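Local structure of glutamine--tRNA ligase (Saccharomyces cerevisiae, 3TL4) at residues Tyr45-Ser50 against Gly76-Asp81. The protein attaches glutamine to its cognate tRNA at the expense of ATP, the present chain being the appended N-terminal tRNA-binding domain. Numbering follows the deposited sequence.
Sequences YQWNKS and GIINGD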
loop_
_atom_site.group_PDB
_atom_site.type_symbol
_atom_site.label_atom_id
_atom_site.label_comp_id
_atom_site.label_asym_id
_atom_site.label_seq_id
_atom_site.Cartn_x
_atom_site.Cartn_y
_atom_site.Cartn_z
ATOM N N TYR A 45 20.797 3.783 10.951
ATOM C CA TYR A 45 19.365 3.939 10.726
ATOM C C TYR A 45 18.578 3.139 11.762
ATOM O O TYR A 45 18.984 2.038 12.155
ATOM C CB TYR A 45 18.952 3.544 9.303
ATOM C CG TYR A 45 17.453 3.558 9.139
ATOM C CD1 TYR A 45 16.764 4.754 8.996
ATOM C CD2 TYR A 45 16.721 2.381 9.178
ATOM C CE1 TYR A 45 15.391 4.777 8.879
ATOM C CE2 TYR A 45 15.351 2.397 9.059
ATOM C CZ TYR A 45 14.687 3.599 8.915
ATOM O OH TYR A 45 13.313 3.612 8.806
ATOM N N GLN A 46 17.459 3.704 12.211
ATOM C CA GLN A 46 16.639 3.091 13.255
ATOM C C GLN A 46 15.325 2.585 12.692
ATOM O O GLN A 46 14.444 3.374 12.348
ATOM C CB GLN A 46 16.360 4.091 14.379
ATOM C CG GLN A 46 17.575 4.442 15.232
ATOM C CD GLN A 46 17.264 5.461 16.323
ATOM O OE1 GLN A 46 16.263 6.177 16.256
ATOM N NE2 GLN A 46 18.119 5.520 17.339
ATOM N N TRP A 47 15.190 1.269 12.610
ATOM C CA TRP A 47 13.992 0.675 12.030
ATOM C C TRP A 47 12.779 0.897 12.933
ATOM O O TRP A 47 12.924 1.192 14.114
ATOM C CB TRP A 47 14.212 -0.816 11.779
ATOM C CG TRP A 47 15.240 -1.070 10.729
ATOM C CD1 TRP A 47 16.589 -1.233 10.916
ATOM C CD2 TRP A 47 15.012 -1.189 9.325
ATOM N NE1 TRP A 47 17.209 -1.439 9.711
ATOM C CE2 TRP A 47 16.264 -1.410 8.715
ATOM C CE3 TRP A 47 13.869 -1.117 8.515
ATOM C CZ2 TRP A 47 16.404 -1.572 7.335
ATOM C CZ3 TRP A 47 14.010 -1.271 7.145
ATOM C CH2 TRP A 47 15.267 -1.500 6.570
ATOM N N ASN A 48 11.584 0.781 12.368
ATOM C CA ASN A 48 10.365 0.769 13.178
ATOM C C ASN A 48 9.395 -0.266 12.616
ATOM O O ASN A 48 9.707 -0.938 11.632
ATOM C CB ASN A 48 9.710 2.159 13.246
ATOM C CG ASN A 48 9.384 2.712 11.873
ATOM O OD1 ASN A 48 8.587 2.130 11.123
ATOM N ND2 ASN A 48 10.010 3.830 11.526
ATOM N N LYS A 49 8.228 -0.395 13.236
ATOM C CA LYS A 49 7.266 -1.417 12.841
ATOM C C LYS A 49 6.870 -1.252 11.380
ATOM O O LYS A 49 6.735 -2.228 10.646
ATOM C CB LYS A 49 6.034 -1.374 13.749
ATOM C CG LYS A 49 5.012 -2.457 13.461
ATOM C CD LYS A 49 4.063 -2.671 14.642
ATOM C CE LYS A 49 3.140 -1.486 14.860
ATOM N NZ LYS A 49 2.104 -1.386 13.794
ATOM N N SER A 50 6.707 -0.001 10.967
ATOM C CA SER A 50 6.313 0.329 9.606
ATOM C C SER A 50 7.372 -0.047 8.556
ATOM O O SER A 50 7.074 -0.750 7.593
ATOM C CB SER A 50 5.957 1.819 9.515
ATOM O OG SER A 50 5.741 2.235 8.174
ATOM N N GLY A 76 13.688 4.601 -0.500
ATOM C CA GLY A 76 12.348 5.147 -0.499
ATOM C C GLY A 76 11.577 4.733 0.737
ATOM O O GLY A 76 10.873 5.539 1.342
ATOM N N ILE A 77 11.703 3.470 1.125
ATOM C CA ILE A 77 11.060 3.025 2.350
ATOM C C ILE A 77 11.659 3.785 3.530
ATOM O O ILE A 77 10.949 4.510 4.226
ATOM C CB ILE A 77 11.194 1.490 2.557
ATOM C CG1 ILE A 77 10.342 0.737 1.535
ATOM C CG2 ILE A 77 10.785 1.100 3.961
ATOM C CD1 ILE A 77 10.733 -0.729 1.321
ATOM N N ILE A 78 12.967 3.645 3.749
ATOM C CA ILE A 78 13.551 4.206 4.962
ATOM C C ILE A 78 13.456 5.728 5.037
ATOM O O ILE A 78 13.416 6.287 6.131
ATOM C CB ILE A 78 14.990 3.716 5.257
ATOM C CG1 ILE A 78 15.982 4.233 4.221
ATOM C CG2 ILE A 78 15.019 2.202 5.373
ATOM C CD1 ILE A 78 17.423 4.179 4.696
ATOM N N ASN A 79 13.381 6.403 3.896
ATOM C CA ASN A 79 13.194 7.856 3.932
ATOM C C ASN A 79 11.732 8.334 3.936
ATOM O O ASN A 79 11.480 9.522 3.934
ATOM C CB ASN A 79 14.028 8.571 2.852
ATOM C CG ASN A 79 13.294 8.714 1.554
ATOM O OD1 ASN A 79 12.281 8.062 1.335
ATOM N ND2 ASN A 79 13.801 9.569 0.671
ATOM N N GLY A 80 10.771 7.414 3.943
ATOM C CA GLY A 80 9.372 7.792 4.116
ATOM C C GLY A 80 8.638 8.155 2.831
ATOM O O GLY A 80 7.483 8.573 2.866
ATOM N N ASP A 81 9.308 7.999 1.693
ATOM C CA ASP A 81 8.674 8.219 0.398
ATOM C C ASP A 81 7.632 7.130 0.101
ATOM O O ASP A 81 6.508 7.422 -0.311
ATOM C CB ASP A 81 9.727 8.279 -0.712
ATOM C CG ASP A 81 10.552 9.576 -0.683
ATOM O OD1 ASP A 81 10.115 10.573 -0.047
ATOM O OD2 ASP A 81 11.637 9.600 -1.313
HETATM O O HOH W 1 12.070 5.875 8.677
#
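I78, in the last turn of helix 70-78, lies over one face of the Y45 ring. Its CB stands 3.9 Å from the ring centroid, 21° off the normal, in a CH-pi contact displaced toward the hydroxyl end. With CG of Y45 anti to the backbone N (chi1 173°), the ring reaches across to the helix. The methyl CG2 of I78 fills the corner between two aromatics, 3.7 Å from CE2 of Y45 and 3.9 Å from CH2 of W47. CE2 of Y45 sits above the indole plane near its rim, and CD2 of W47 lies at the tyrosine edge. Beyond this apolar wedge the contact is looser and wet: a water bridges Y45 OH, at 2.6 Å, and I78 O, at 2.9 Å, while the same hydroxyl hydrogen-bonds T51 OG1 of helix 49-62. Replacing Y45 by an alanine is likely to uncover the CB side of I78, leaving only the indole against CG2, and to deprive the bridging water and T51 OG1 of the phenolic hydroxyl. The contact thus packs the loop leading into helix 49-62, N-capped by N48, against the C-terminal end of helix 70-78, closed by a Schellman motif at G80, within the all-helical N-terminal part of the domain.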